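Local coordinates for BRO1 protein (Saccharomyces cerevisiae, PDB 1ZB1) that sorts cargo proteins into the intralumenal vesicles of multivesicular bodies and recruits the deubiquitinase DOA4 to endosomes, its Bro1 domain possibly binding SNF7, at residues A[126-137]-A[151-162]; A[186-194]-A[339-347]. All coordinates share one frame; numbering follows the deposited sequence.

Contact 1: residues A[126-137]-A[151-162]; sequences LFNIAVIFTQIA and NLTKAFSCFEYL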
loop_
_atom_site.group_PDB
_atom_site.type_symbol
_atom_site.label_atom_id
_atom_site.label_comp_id
_atom_site.label_asym_id
_atom_site.label_seq_id
_atom_site.Cartn_x
_atom_site.Cartn_y
_atom_site.Cartn_z
ATOM N N LEU A 126 4.137 9.781 -8.941
ATOM C CA LEU A 126 4.513 8.949 -7.791
ATOM C C LEU A 126 3.309 8.188 -7.232
ATOM O O LEU A 126 3.442 7.073 -6.713
ATOM C CB LEU A 126 5.172 9.809 -6.700
ATOM C CG LEU A 126 5.546 9.106 -5.386
ATOM C CD1 LEU A 126 6.364 7.841 -5.658
ATOM C CD2 LEU A 126 6.341 10.078 -4.524
ATOM N N PHE A 127 2.128 8.783 -7.338
ATOM C CA PHE A 127 0.919 8.108 -6.878
ATOM C C PHE A 127 0.755 6.826 -7.715
ATOM O O PHE A 127 0.458 5.746 -7.190
ATOM C CB PHE A 127 -0.298 9.024 -7.072
ATOM C CG PHE A 127 -1.597 8.427 -6.597
ATOM C CD1 PHE A 127 -2.326 7.568 -7.412
ATOM C CD2 PHE A 127 -2.086 8.721 -5.321
ATOM C CE1 PHE A 127 -3.526 7.002 -6.974
ATOM C CE2 PHE A 127 -3.285 8.163 -4.862
ATOM C CZ PHE A 127 -4.011 7.301 -5.686
ATOM N N ASN A 128 0.952 6.948 -9.023
ATOM C CA ASN A 128 0.827 5.785 -9.900
ATOM C C ASN A 128 1.944 4.766 -9.655
ATOM O O ASN A 128 1.721 3.560 -9.746
ATOM C CB ASN A 128 0.781 6.233 -11.372
ATOM C CG ASN A 128 -0.601 6.755 -11.773
ATOM O OD1 ASN A 128 -1.565 6.606 -11.020
ATOM N ND2 ASN A 128 -0.706 7.355 -12.956
ATOM N N ILE A 129 3.142 5.248 -9.330
ATOM C CA ILE A 129 4.266 4.357 -9.036
ATOM C C ILE A 129 3.888 3.479 -7.832
ATOM O O ILE A 129 4.103 2.258 -7.831
ATOM C CB ILE A 129 5.539 5.178 -8.712
ATOM C CG1 ILE A 129 6.121 5.759 -10.008
ATOM C CG2 ILE A 129 6.571 4.309 -8.000
ATOM C CD1 ILE A 129 7.292 6.710 -9.795
ATOM N N ALA A 130 3.313 4.105 -6.810
ATOM C CA ALA A 130 2.887 3.377 -5.610
ATOM C C ALA A 130 1.829 2.337 -5.979
ATOM O O ALA A 130 1.886 1.179 -5.537
ATOM C CB ALA A 130 2.323 4.361 -4.571
ATOM N N VAL A 131 0.854 2.746 -6.785
ATOM C CA VAL A 131 -0.198 1.819 -7.202
ATOM C C VAL A 131 0.403 0.662 -8.006
ATOM O O VAL A 131 0.036 -0.499 -7.811
ATOM C CB VAL A 131 -1.269 2.526 -8.075
ATOM C CG1 VAL A 131 -2.216 1.495 -8.685
ATOM C CG2 VAL A 131 -2.074 3.514 -7.217
ATOM N N ILE A 132 1.323 0.980 -8.908
ATOM C CA ILE A 132 1.940 -0.053 -9.730
ATOM C C ILE A 132 2.686 -1.079 -8.867
ATOM O O ILE A 132 2.708 -2.266 -9.189
ATOM C CB ILE A 132 2.873 0.575 -10.792
ATOM C CG1 ILE A 132 2.031 1.398 -11.778
ATOM C CG2 ILE A 132 3.623 -0.524 -11.554
ATOM C CD1 ILE A 132 2.838 2.232 -12.754
ATOM N N PHE A 133 3.287 -0.640 -7.765
ATOM C CA PHE A 133 3.964 -1.592 -6.894
ATOM C C PHE A 133 2.929 -2.584 -6.337
ATOM O O PHE A 133 3.231 -3.765 -6.189
ATOM C CB PHE A 133 4.686 -0.888 -5.733
ATOM C CG PHE A 133 6.066 -0.379 -6.080
ATOM C CD1 PHE A 133 7.033 -1.238 -6.623
ATOM C CD2 PHE A 133 6.414 0.947 -5.829
ATOM C CE1 PHE A 133 8.319 -0.783 -6.905
ATOM C CE2 PHE A 133 7.707 1.419 -6.109
ATOM C CZ PHE A 133 8.661 0.551 -6.647
ATOM N N THR A 134 1.716 -2.122 -6.031
ATOM C CA THR A 134 0.701 -3.048 -5.521
ATOM C C THR A 134 0.221 -3.984 -6.632
ATOM O O THR A 134 -0.187 -5.120 -6.363
ATOM C CB THR A 134 -0.528 -2.317 -4.890
ATOM O OG1 THR A 134 -1.317 -1.693 -5.914
ATOM C CG2 THR A 134 -0.060 -1.259 -3.888
ATOM N N GLN A 135 0.278 -3.528 -7.880
ATOM C CA GLN A 135 -0.143 -4.377 -8.995
ATOM C C GLN A 135 0.899 -5.467 -9.250
ATOM O O GLN A 135 0.555 -6.595 -9.618
ATOM C CB GLN A 135 -0.361 -3.538 -10.256
ATOM C CG GLN A 135 -1.458 -2.481 -10.089
ATOM C CD GLN A 135 -1.672 -1.639 -11.333
ATOM O OE1 GLN A 135 -0.721 -1.265 -12.015
ATOM N NE2 GLN A 135 -2.931 -1.316 -11.620
ATOM N N ILE A 136 2.171 -5.137 -9.041
ATOM C CA ILE A 136 3.234 -6.114 -9.231
ATOM C C ILE A 136 3.072 -7.182 -8.145
ATOM O O ILE A 136 3.199 -8.375 -8.415
ATOM C CB ILE A 136 4.642 -5.446 -9.136
ATOM C CG1 ILE A 136 4.835 -4.471 -10.308
ATOM C CG2 ILE A 136 5.744 -6.518 -9.173
ATOM C CD1 ILE A 136 6.127 -3.640 -10.238
ATOM N N ALA A 137 2.761 -6.748 -6.923
ATOM C CA ALA A 137 2.569 -7.668 -5.805
ATOM C C ALA A 137 1.402 -8.606 -6.090
ATOM O O ALA A 137 1.478 -9.803 -5.813
ATOM C CB ALA A 137 2.303 -6.892 -4.513
ATOM N N ASN A 151 7.157 -5.842 -2.670
ATOM C CA ASN A 151 6.513 -4.812 -3.476
ATOM C C ASN A 151 5.461 -4.015 -2.698
ATOM O O ASN A 151 5.306 -2.813 -2.912
ATOM C CB ASN A 151 5.925 -5.435 -4.749
ATOM C CG ASN A 151 6.973 -5.590 -5.851
ATOM O OD1 ASN A 151 7.381 -4.607 -6.474
ATOM N ND2 ASN A 151 7.429 -6.821 -6.078
ATOM N N LEU A 152 4.742 -4.669 -1.792
ATOM C CA LEU A 152 3.758 -3.953 -0.977
ATOM C C LEU A 152 4.507 -3.028 -0.015
ATOM O O LEU A 152 4.022 -1.955 0.347
ATOM C CB LEU A 152 2.888 -4.938 -0.191
ATOM C CG LEU A 152 1.803 -5.661 -1.002
ATOM C CD1 LEU A 152 1.196 -6.779 -0.173
ATOM C CD2 LEU A 152 0.720 -4.664 -1.420
ATOM N N THR A 153 5.701 -3.449 0.394
ATOM C CA THR A 153 6.517 -2.650 1.294
ATOM C C THR A 153 6.939 -1.367 0.578
ATOM O O THR A 153 6.909 -0.281 1.166
ATOM C CB THR A 153 7.770 -3.445 1.762
ATOM O OG1 THR A 153 7.348 -4.533 2.599
ATOM C CG2 THR A 153 8.726 -2.551 2.550
ATOM N N LYS A 154 7.318 -1.483 -0.694
ATOM C CA LYS A 154 7.710 -0.296 -1.450
ATOM C C LYS A 154 6.502 0.617 -1.685
ATOM O O LYS A 154 6.625 1.848 -1.630
ATOM C CB LYS A 154 8.360 -0.693 -2.785
ATOM C CG LYS A 154 9.762 -1.268 -2.626
ATOM C CD LYS A 154 10.358 -1.688 -3.955
ATOM C CE LYS A 154 11.779 -2.193 -3.786
ATOM N NZ LYS A 154 12.344 -2.682 -5.081
ATOM N N ALA A 155 5.336 0.031 -1.941
ATOM C CA ALA A 155 4.134 0.845 -2.151
ATOM C C ALA A 155 3.918 1.686 -0.895
ATOM O O ALA A 155 3.662 2.887 -0.978
ATOM C CB ALA A 155 2.916 -0.046 -2.409
ATOM N N PHE A 156 4.039 1.037 0.264
ATOM C CA PHE A 156 3.885 1.687 1.564
ATOM C C PHE A 156 4.802 2.909 1.635
ATOM O O PHE A 156 4.368 4.009 1.979
ATOM C CB PHE A 156 4.212 0.659 2.668
ATOM C CG PHE A 156 4.398 1.243 4.053
ATOM C CD1 PHE A 156 3.595 2.279 4.523
ATOM C CD2 PHE A 156 5.354 0.697 4.913
ATOM C CE1 PHE A 156 3.741 2.765 5.827
ATOM C CE2 PHE A 156 5.510 1.171 6.222
ATOM C CZ PHE A 156 4.700 2.208 6.677
ATOM N N SER A 157 6.067 2.714 1.286
ATOM C CA SER A 157 7.041 3.795 1.303
ATOM C C SER A 157 6.650 4.970 0.387
ATOM O O SER A 157 6.787 6.131 0.772
ATOM C CB SER A 157 8.416 3.244 0.907
ATOM O OG SER A 157 9.390 4.267 0.897
ATOM N N CYS A 158 6.174 4.673 -0.822
ATOM C CA CYS A 158 5.772 5.722 -1.759
ATOM C C CYS A 158 4.575 6.552 -1.269
ATOM O O CYS A 158 4.597 7.784 -1.355
ATOM C CB CYS A 158 5.448 5.115 -3.130
ATOM S SG CYS A 158 6.874 4.361 -3.967
ATOM N N PHE A 159 3.532 5.890 -0.776
ATOM C CA PHE A 159 2.353 6.608 -0.274
ATOM C C PHE A 159 2.677 7.451 0.956
ATOM O O PHE A 159 2.105 8.528 1.157
ATOM C CB PHE A 159 1.227 5.631 0.065
ATOM C CG PHE A 159 0.495 5.109 -1.142
ATOM C CD1 PHE A 159 -0.064 5.997 -2.068
ATOM C CD2 PHE A 159 0.329 3.739 -1.337
ATOM C CE1 PHE A 159 -0.782 5.531 -3.167
ATOM C CE2 PHE A 159 -0.392 3.259 -2.438
ATOM C CZ PHE A 159 -0.950 4.162 -3.356
ATOM N N GLU A 160 3.592 6.950 1.777
ATOM C CA GLU A 160 4.016 7.650 2.981
ATOM C C GLU A 160 4.717 8.957 2.602
ATOM O O GLU A 160 4.436 10.009 3.177
ATOM C CB GLU A 160 4.963 6.753 3.789
ATOM C CG GLU A 160 5.574 7.415 5.010
ATOM C CD GLU A 160 6.399 6.445 5.835
ATOM O OE1 GLU A 160 7.415 5.929 5.316
ATOM O OE2 GLU A 160 6.025 6.195 7.000
ATOM N N TYR A 161 5.625 8.883 1.634
ATOM C CA TYR A 161 6.359 10.063 1.168
ATOM C C TYR A 161 5.390 11.092 0.598
ATOM O O TYR A 161 5.544 12.299 0.811
ATOM C CB TYR A 161 7.373 9.669 0.090
ATOM C CG TYR A 161 8.189 10.832 -0.442
ATOM C CD1 TYR A 161 9.403 11.183 0.149
ATOM C CD2 TYR A 161 7.741 11.582 -1.532
ATOM C CE1 TYR A 161 10.155 12.252 -0.335
ATOM C CE2 TYR A 161 8.482 12.656 -2.021
ATOM C CZ TYR A 161 9.691 12.982 -1.417
ATOM O OH TYR A 161 10.447 14.024 -1.908
ATOM N N LEU A 162 4.397 10.612 -0.142
ATOM C CA LEU A 162 3.389 11.489 -0.721
ATOM C C LEU A 162 2.596 12.235 0.369
ATOM O O LEU A 162 2.369 13.446 0.268
ATOM C CB LEU A 162 2.419 10.668 -1.581
ATOM C CG LEU A 162 2.934 10.221 -2.961
ATOM C CD1 LEU A 162 1.979 9.189 -3.543
ATOM C CD2 LEU A 162 3.051 11.425 -3.900
#
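F133 fits as a knob among N151, K154, A155 and C158 of the 151-162 helix. F133 CB lies 3.5 Å from N151 O, with CB of A155 a little farther off. With CG anti to the carbonyl carbon (chi1 -84°) and under CB of K154, the ring passes beneath K154, whose CB stands over its centre, 3.8 Å from the F133 centroid, in a CH-pi contact. CD1 meets OD1 of N151 at the ring edge, while on the other flank CD2 lies beside SG of C158 and F133 CE2 reaches C158 SG at 3.7 Å, a sulfur-aromatic contact also made at the edge. CE1 and CZ run under CD of the extended K154 chain. C158 returns the insertion, sitting as a knob among L126, I129, A130 and F133. Beyond it, CB of A130 presses on the face of F159, 3.5 Å from the ring centroid, and F159 in turn points an edge at the face of F127, a T-shaped pair with planes at 76°. L126 and L162 slide past each other, their CD2 atoms 3.6 Å apart. Helices 118-139 and 146-165 form a hairpin in the helical Bro1 domain; the axes of the antiparallel segments 126-137 and 151-162 come within 7.9 Å, and A130 and A155 have CA atoms 4.5 Å apart. No hydrogen bond crosses between the segments, so cohesion here depends on the fit of rings, methyls and sulfur, with ND2 of N151 satisfied within its own helix by N147 O.

Contact 2: residues A[186-194]-A[339-347]; sequences CHAEAQELF and KALDAIKSP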
loop_
_atom_site.group_PDB
_atom_site.type_symbol
_atom_site.label_atom_id
_atom_site.label_comp_id
_atom_site.label_asym_id
_atom_site.label_seq_id
_atom_site.Cartn_x
_atom_site.Cartn_y
_atom_site.Cartn_z
ATOM N N CYS A 186 -1.300 -0.679 2.610
ATOM C CA CYS A 186 -0.163 -1.430 2.083
ATOM C C CYS A 186 0.687 -2.053 3.191
ATOM O O CYS A 186 1.142 -3.198 3.063
ATOM C CB CYS A 186 0.705 -0.534 1.195
ATOM S SG CYS A 186 -0.126 0.046 -0.317
ATOM N N HIS A 187 0.901 -1.311 4.272
ATOM C CA HIS A 187 1.678 -1.828 5.393
ATOM C C HIS A 187 0.935 -3.021 6.012
ATOM O O HIS A 187 1.523 -4.083 6.256
ATOM C CB HIS A 187 1.882 -0.729 6.444
ATOM C CG HIS A 187 2.801 -1.121 7.561
ATOM N ND1 HIS A 187 3.083 -0.283 8.619
ATOM C CD2 HIS A 187 3.497 -2.261 7.787
ATOM C CE1 HIS A 187 3.910 -0.891 9.450
ATOM N NE2 HIS A 187 4.177 -2.092 8.970
ATOM N N ALA A 188 -0.360 -2.848 6.253
ATOM C CA ALA A 188 -1.166 -3.915 6.836
ATOM C C ALA A 188 -1.136 -5.177 5.975
ATOM O O ALA A 188 -0.970 -6.279 6.498
ATOM C CB ALA A 188 -2.615 -3.446 7.030
ATOM N N GLU A 189 -1.292 -5.016 4.660
ATOM C CA GLU A 189 -1.292 -6.162 3.751
ATOM C C GLU A 189 0.069 -6.849 3.695
ATOM O O GLU A 189 0.146 -8.077 3.609
ATOM C CB GLU A 189 -1.727 -5.747 2.341
ATOM C CG GLU A 189 -3.173 -5.261 2.258
ATOM C CD GLU A 189 -3.628 -4.989 0.837
ATOM O OE1 GLU A 189 -2.774 -4.648 -0.009
ATOM O OE2 GLU A 189 -4.844 -5.102 0.563
ATOM N N ALA A 190 1.143 -6.063 3.740
ATOM C CA ALA A 190 2.483 -6.641 3.714
ATOM C C ALA A 190 2.672 -7.537 4.949
ATOM O O ALA A 190 3.139 -8.673 4.836
ATOM C CB ALA A 190 3.537 -5.533 3.691
ATOM N N GLN A 191 2.305 -7.018 6.117
ATOM C CA GLN A 191 2.411 -7.761 7.380
ATOM C C GLN A 191 1.547 -9.023 7.296
ATOM O O GLN A 191 1.976 -10.112 7.676
ATOM C CB GLN A 191 1.934 -6.885 8.549
ATOM C CG GLN A 191 1.924 -7.560 9.938
ATOM C CD GLN A 191 3.321 -7.856 10.471
ATOM O OE1 GLN A 191 4.291 -7.213 10.079
ATOM N NE2 GLN A 191 3.423 -8.823 11.385
ATOM N N GLU A 192 0.329 -8.865 6.788
ATOM C CA GLU A 192 -0.587 -9.991 6.647
ATOM C C GLU A 192 0.020 -11.108 5.792
ATOM O O GLU A 192 -0.055 -12.286 6.154
ATOM C CB GLU A 192 -1.910 -9.513 6.040
ATOM C CG GLU A 192 -2.844 -10.630 5.616
ATOM C CD GLU A 192 -4.184 -10.113 5.117
ATOM O OE1 GLU A 192 -4.224 -9.022 4.510
ATOM O OE2 GLU A 192 -5.196 -10.812 5.318
ATOM N N LEU A 193 0.625 -10.747 4.664
ATOM C CA LEU A 193 1.241 -11.747 3.791
ATOM C C LEU A 193 2.422 -12.431 4.488
ATOM O O LEU A 193 2.715 -13.603 4.229
ATOM C CB LEU A 193 1.704 -11.095 2.483
ATOM C CG LEU A 193 0.882 -11.370 1.211
ATOM C CD1 LEU A 193 -0.600 -11.444 1.525
ATOM C CD2 LEU A 193 1.167 -10.292 0.179
ATOM N N PHE A 194 3.089 -11.706 5.381
ATOM C CA PHE A 194 4.227 -12.267 6.109
ATOM C C PHE A 194 3.727 -13.384 7.029
ATOM O O PHE A 194 4.348 -14.448 7.133
ATOM C CB PHE A 194 4.924 -11.183 6.934
ATOM C CG PHE A 194 6.211 -11.639 7.567
ATOM C CD1 PHE A 194 7.350 -11.838 6.791
ATOM C CD2 PHE A 194 6.281 -11.893 8.932
ATOM C CE1 PHE A 194 8.543 -12.284 7.368
ATOM C CE2 PHE A 194 7.469 -12.339 9.520
ATOM C CZ PHE A 194 8.600 -12.535 8.734
ATOM N N LYS A 339 2.560 -9.341 22.868
ATOM C CA LYS A 339 3.350 -8.222 22.364
ATOM C C LYS A 339 3.534 -8.270 20.846
ATOM O O LYS A 339 4.282 -9.095 20.319
ATOM C CB LYS A 339 4.705 -8.222 23.068
ATOM C CG LYS A 339 4.575 -8.290 24.584
ATOM C CD LYS A 339 5.877 -8.705 25.244
ATOM C CE LYS A 339 5.680 -8.945 26.734
ATOM N NZ LYS A 339 6.914 -9.466 27.387
ATOM N N ALA A 340 2.848 -7.366 20.155
ATOM C CA ALA A 340 2.891 -7.287 18.696
ATOM C C ALA A 340 4.293 -7.157 18.102
ATOM O O ALA A 340 5.162 -6.492 18.665
ATOM C CB ALA A 340 2.021 -6.126 18.220
ATOM N N LEU A 341 4.496 -7.799 16.955
ATOM C CA LEU A 341 5.774 -7.755 16.254
ATOM C C LEU A 341 5.567 -7.334 14.793
ATOM O O LEU A 341 5.053 -8.109 13.986
ATOM C CB LEU A 341 6.454 -9.125 16.299
ATOM C CG LEU A 341 7.815 -9.214 15.597
ATOM C CD1 LEU A 341 8.806 -8.314 16.307
ATOM C CD2 LEU A 341 8.314 -10.652 15.588
ATOM N N ASP A 342 5.963 -6.103 14.475
ATOM C CA ASP A 342 5.855 -5.540 13.123
ATOM C C ASP A 342 7.074 -6.005 12.319
ATOM O O ASP A 342 8.198 -5.603 12.615
ATOM C CB ASP A 342 5.857 -4.011 13.208
ATOM C CG ASP A 342 5.467 -3.341 11.899
ATOM O OD1 ASP A 342 5.660 -3.940 10.820
ATOM O OD2 ASP A 342 4.975 -2.199 11.957
ATOM N N ALA A 343 6.857 -6.830 11.297
ATOM C CA ALA A 343 7.962 -7.357 10.494
ATOM C C ALA A 343 8.312 -6.567 9.227
ATOM O O ALA A 343 9.232 -6.942 8.499
ATOM C CB ALA A 343 7.668 -8.805 10.115
ATOM N N ILE A 344 7.591 -5.484 8.964
ATOM C CA ILE A 344 7.836 -4.700 7.759
ATOM C C ILE A 344 8.676 -3.444 7.981
ATOM O O ILE A 344 8.273 -2.524 8.694
ATOM C CB ILE A 344 6.489 -4.308 7.070
ATOM C CG1 ILE A 344 5.853 -5.540 6.419
ATOM C CG2 ILE A 344 6.727 -3.263 5.983
ATOM C CD1 ILE A 344 5.503 -6.633 7.367
ATOM N N LYS A 345 9.846 -3.423 7.359
ATOM C CA LYS A 345 10.754 -2.287 7.453
ATOM C C LYS A 345 10.748 -1.588 6.098
ATOM O O LYS A 345 11.306 -2.100 5.128
ATOM C CB LYS A 345 12.171 -2.765 7.785
ATOM C CG LYS A 345 12.285 -3.531 9.097
ATOM C CD LYS A 345 13.717 -3.997 9.339
ATOM C CE LYS A 345 13.844 -4.770 10.647
ATOM N NZ LYS A 345 15.255 -5.182 10.908
ATOM N N SER A 346 10.121 -0.421 6.031
ATOM C CA SER A 346 10.036 0.303 4.772
ATOM C C SER A 346 11.263 1.149 4.467
ATOM O O SER A 346 11.778 1.861 5.331
ATOM C CB SER A 346 8.800 1.201 4.753
ATOM O OG SER A 346 8.997 2.351 5.558
ATOM N N PRO A 347 11.750 1.073 3.222
ATOM C CA PRO A 347 12.919 1.839 2.789
ATOM C C PRO A 347 12.426 3.251 2.495
ATOM O O PRO A 347 11.222 3.488 2.465
ATOM C CB PRO A 347 13.353 1.096 1.537
ATOM C CG PRO A 347 12.039 0.715 0.935
ATOM C CD PRO A 347 11.252 0.217 2.130
#
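H187 and D342 approach from opposite directions, imidazole and carboxylate planes only 27° apart. CG of the histidine is anti to its backbone N (chi1 -173°), a conformation that carries H187 NE2 out to the loop, where it donates to OD1 of D342 over 3.0 Å, close to the ring plane and on the syn lone pair. D342 OD1 accepts a second hydrogen bond on its anti side, from I344 N at 3.1 Å. This second bond closes an Asx turn, and the two together should restrict the rotation of the carboxylate. The example shows how an irregular chain can be fastened to a helix: residues 339-347 belong to the loop between helices 303-322 and 349-371 of the Bro1 domain, and side chains of helix 176-198 grip it at successive turns. One turn beyond H187, Q191 bends at chi2 (69°), bringing its amide alongside the loop backbone. There Q191 OE1 accepts from A343 N at 2.9 Å, the donor tilted from the carbonyl plane, while NE2 bonds to L214 O and, weakly, to L341 O. I344 fits between these polar grips, its CG1 reaching CB of A190 at 3.6 Å and its CB lying near CD2 of H187. Further along the helix, F194 offers a ring face to CB of A343, a CH-pi contact 3.8 Å from the centroid and offset toward the rim.

How the contacts relate
Contact 1 is the core member of the pair, a helix-on-helix interface about 6 Å from the centre of the chain, measured between centres; contact 2 lies farther out, partly buried, where a loop crosses a helix. Their chemistry follows this placement: apolar and aromatic interlocking inside, side-chain hydrogen bonds to the backbone and to the aspartate of an irregular loop outside. No segment is common to both, yet helices 146-165 and 176-198 are consecutive in the chain and pack together, L152 against L193. F156, on the side of its helix turned from contact 1, stacks on H187 and touches S346, while S157 OG probably hydrogen-bonds to P347 O. Helix 146-165 thus meets both segments of contact 2.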